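Long-range contact in 2-hydroxyhepta-2,4-diene-1,7-dioate isomerase (Corynebacterium glutamicum, PDB 4DBF), which binds magnesium and, as a member of the FAH family, probably acts as an oxaloacetate decarboxylase: residues D167-L173 against A183-F189. Sequence-based numbering, arbitrary orientation.
Sequences DVSSRDL and AKGIDTF. With MG (magnesium ion), chain C.
Val168 presses its CG1 methyl onto the ring of Phe189, 3.7 Å from the ring centroid and almost on its normal. CG1 stands anti to the backbone N (chi1 175°), which turns this methyl over the ring, and the backbone bond from Val168 N to Phe189 O (3.1 Å) holds the two residues side by side. CB of Ile186, from the ring's own segment, covers the opposite face, so the flat ring is held between two beta-branched residues. At the helical end the small Ala183 lets Leu173 come close, CB to CB 3.8 Å, while the longer Leu173 CD1 reaches Ile186 CD1. Ser170 N bonds to Ala183 O (3.0 Å), and Ser170 OG, also hydrogen-bonded to Thr131 O, caps helix 171-177 by accepting from Leu173 N.

Lys184 is long enough to run past Ser169 into the magnesium site. Its bend at chi4 (-96°) brings NZ to Ser169 OG (2.8 Å) and, from above the carboxylate plane, to Asp167 OD2 (2.9 Å), the oxygen that binds the magnesium ion, while Lys112 forms a salt bridge with Asp167 OD1. Glu136 and Glu138 complete the protein ligands. Ser169 OG donates to Asp167 O, consistent with its accepting from the lysine.

The contact thus brings the end of strand 159-170 and the start of helix 171-177 against helix 181-185 and the loop after it, with Val133 of strand 133-143 touching both Val168 and Phe189.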
loop_
_atom_site.group_PDB
_atom_site.type_symbol
_atom_site.label_atom_id
_atom_site.label_comp_id
_atom_site.label_asym_id
_atom_site.label_seq_id
_atom_site.Cartn_x
_atom_site.Cartn_y
_atom_site.Cartn_z
ATOM N N ASP A 167 2.456 -7.980 -13.389
ATOM C CA ASP A 167 2.432 -8.278 -11.941
ATOM C C ASP A 167 3.558 -9.319 -11.713
ATOM O O ASP A 167 3.307 -10.539 -11.661
ATOM C CB ASP A 167 1.034 -8.817 -11.564
ATOM C CG ASP A 167 0.912 -9.228 -10.118
ATOM O OD1 ASP A 167 1.749 -8.876 -9.264
ATOM O OD2 ASP A 167 -0.057 -9.943 -9.794
ATOM N N VAL A 168 4.777 -8.827 -11.558
ATOM C CA VAL A 168 5.972 -9.698 -11.513
ATOM C C VAL A 168 5.932 -10.346 -10.138
ATOM O O VAL A 168 5.589 -9.677 -9.188
ATOM C CB VAL A 168 7.221 -8.831 -11.651
ATOM C CG1 VAL A 168 8.469 -9.667 -11.481
ATOM C CG2 VAL A 168 7.200 -8.126 -13.076
ATOM N N SER A 169 6.252 -11.639 -10.050
ATOM C CA SER A 169 6.036 -12.426 -8.847
ATOM C C SER A 169 7.166 -13.490 -8.720
ATOM O O SER A 169 7.366 -14.260 -9.693
ATOM C CB SER A 169 4.717 -13.236 -9.014
ATOM O OG SER A 169 3.674 -12.434 -9.657
ATOM N N SER A 170 7.850 -13.514 -7.575
ATOM C CA SER A 170 8.786 -14.626 -7.249
ATOM C C SER A 170 7.917 -15.797 -6.786
ATOM O O SER A 170 7.346 -15.737 -5.687
ATOM C CB SER A 170 9.713 -14.233 -6.104
ATOM O OG SER A 170 10.471 -15.383 -5.641
ATOM N N ARG A 171 7.774 -16.834 -7.601
ATOM C CA ARG A 171 6.927 -17.981 -7.187
ATOM C C ARG A 171 7.485 -18.701 -5.975
ATOM O O ARG A 171 6.749 -19.238 -5.158
ATOM C CB ARG A 171 6.804 -18.994 -8.315
ATOM C CG ARG A 171 6.241 -18.419 -9.574
ATOM C CD ARG A 171 4.781 -17.873 -9.422
ATOM N NE ARG A 171 4.251 -17.494 -10.708
ATOM C CZ ARG A 171 3.229 -16.638 -10.891
ATOM N NH1 ARG A 171 2.658 -16.047 -9.863
ATOM N NH2 ARG A 171 2.861 -16.299 -12.107
ATOM N N ASP A 172 8.808 -18.737 -5.870
ATOM C CA ASP A 172 9.440 -19.347 -4.697
ATOM C C ASP A 172 9.127 -18.613 -3.417
ATOM O O ASP A 172 8.900 -19.247 -2.339
ATOM C CB ASP A 172 10.983 -19.431 -4.878
ATOM C CG ASP A 172 11.409 -20.495 -5.908
ATOM O OD1 ASP A 172 10.560 -21.316 -6.319
ATOM O OD2 ASP A 172 12.590 -20.437 -6.389
ATOM N N LEU A 173 9.163 -17.260 -3.460
ATOM C CA LEU A 173 8.820 -16.510 -2.235
ATOM C C LEU A 173 7.331 -16.612 -1.918
ATOM O O LEU A 173 6.992 -16.632 -0.695
ATOM C CB LEU A 173 9.230 -15.031 -2.294
ATOM C CG LEU A 173 10.750 -14.781 -2.381
ATOM C CD1 LEU A 173 10.987 -13.309 -2.634
ATOM C CD2 LEU A 173 11.495 -15.224 -1.113
ATOM N N ALA A 183 6.835 -11.338 -2.335
ATOM C CA ALA A 183 7.095 -11.935 -3.652
ATOM C C ALA A 183 6.674 -11.006 -4.788
ATOM O O ALA A 183 7.218 -11.111 -5.897
ATOM C CB ALA A 183 6.262 -13.228 -3.831
ATOM N N LYS A 184 5.634 -10.169 -4.551
ATOM C CA LYS A 184 5.092 -9.358 -5.638
ATOM C C LYS A 184 5.403 -7.875 -5.444
ATOM O O LYS A 184 4.985 -7.044 -6.233
ATOM C CB LYS A 184 3.584 -9.565 -5.694
ATOM C CG LYS A 184 3.187 -11.024 -6.151
ATOM C CD LYS A 184 1.712 -11.147 -6.275
ATOM C CE LYS A 184 1.327 -12.492 -7.011
ATOM N NZ LYS A 184 1.085 -12.295 -8.486
ATOM N N GLY A 185 6.078 -7.567 -4.342
ATOM C CA GLY A 185 6.175 -6.189 -3.818
ATOM C C GLY A 185 7.615 -5.667 -3.794
ATOM O O GLY A 185 7.846 -4.524 -3.397
ATOM N N ILE A 186 8.548 -6.479 -4.299
ATOM C CA ILE A 186 9.982 -6.055 -4.428
ATOM C C ILE A 186 10.028 -4.831 -5.390
ATOM O O ILE A 186 9.275 -4.775 -6.376
ATOM C CB ILE A 186 10.826 -7.239 -4.900
ATOM C CG1 ILE A 186 11.007 -8.193 -3.700
ATOM C CG2 ILE A 186 12.248 -6.831 -5.365
ATOM C CD1 ILE A 186 11.368 -9.689 -4.055
ATOM N N ASP A 187 10.843 -3.833 -5.098
ATOM C CA ASP A 187 11.019 -2.702 -5.985
ATOM C C ASP A 187 11.134 -3.184 -7.456
ATOM O O ASP A 187 11.821 -4.099 -7.729
ATOM C CB ASP A 187 12.279 -1.903 -5.634
ATOM C CG ASP A 187 12.183 -1.106 -4.358
ATOM O OD1 ASP A 187 11.207 -1.114 -3.671
ATOM O OD2 ASP A 187 13.178 -0.482 -4.036
ATOM N N THR A 188 10.460 -2.499 -8.355
ATOM C CA THR A 188 10.401 -2.750 -9.798
ATOM C C THR A 188 9.507 -3.944 -10.245
ATOM O O THR A 188 9.359 -4.179 -11.449
ATOM C CB THR A 188 11.784 -2.858 -10.568
ATOM O OG1 THR A 188 12.352 -4.144 -10.286
ATOM C CG2 THR A 188 12.762 -1.666 -10.219
ATOM N N PHE A 189 8.860 -4.616 -9.268
ATOM C CA PHE A 189 8.056 -5.777 -9.625
ATOM C C PHE A 189 6.636 -5.366 -10.095
ATOM O O PHE A 189 5.788 -6.228 -10.273
ATOM C CB PHE A 189 7.954 -6.719 -8.415
ATOM C CG PHE A 189 9.079 -7.657 -8.338
ATOM C CD1 PHE A 189 10.315 -7.297 -8.895
ATOM C CD2 PHE A 189 8.885 -8.951 -7.819
ATOM C CE1 PHE A 189 11.386 -8.218 -8.867
ATOM C CE2 PHE A 189 9.931 -9.867 -7.772
ATOM C CZ PHE A 189 11.210 -9.504 -8.269
HETATM MG MG MG C . -1.559 -11.233 -10.765
HETATM O O HOH W 1 -0.328 -14.779 -9.236
HETATM O O HOH W 2 -1.874 -12.374 -9.075
HETATM O O HOH W 3 -3.155 -9.947 -10.085
HETATM O O HOH W 4 -2.680 -12.609 -11.776
#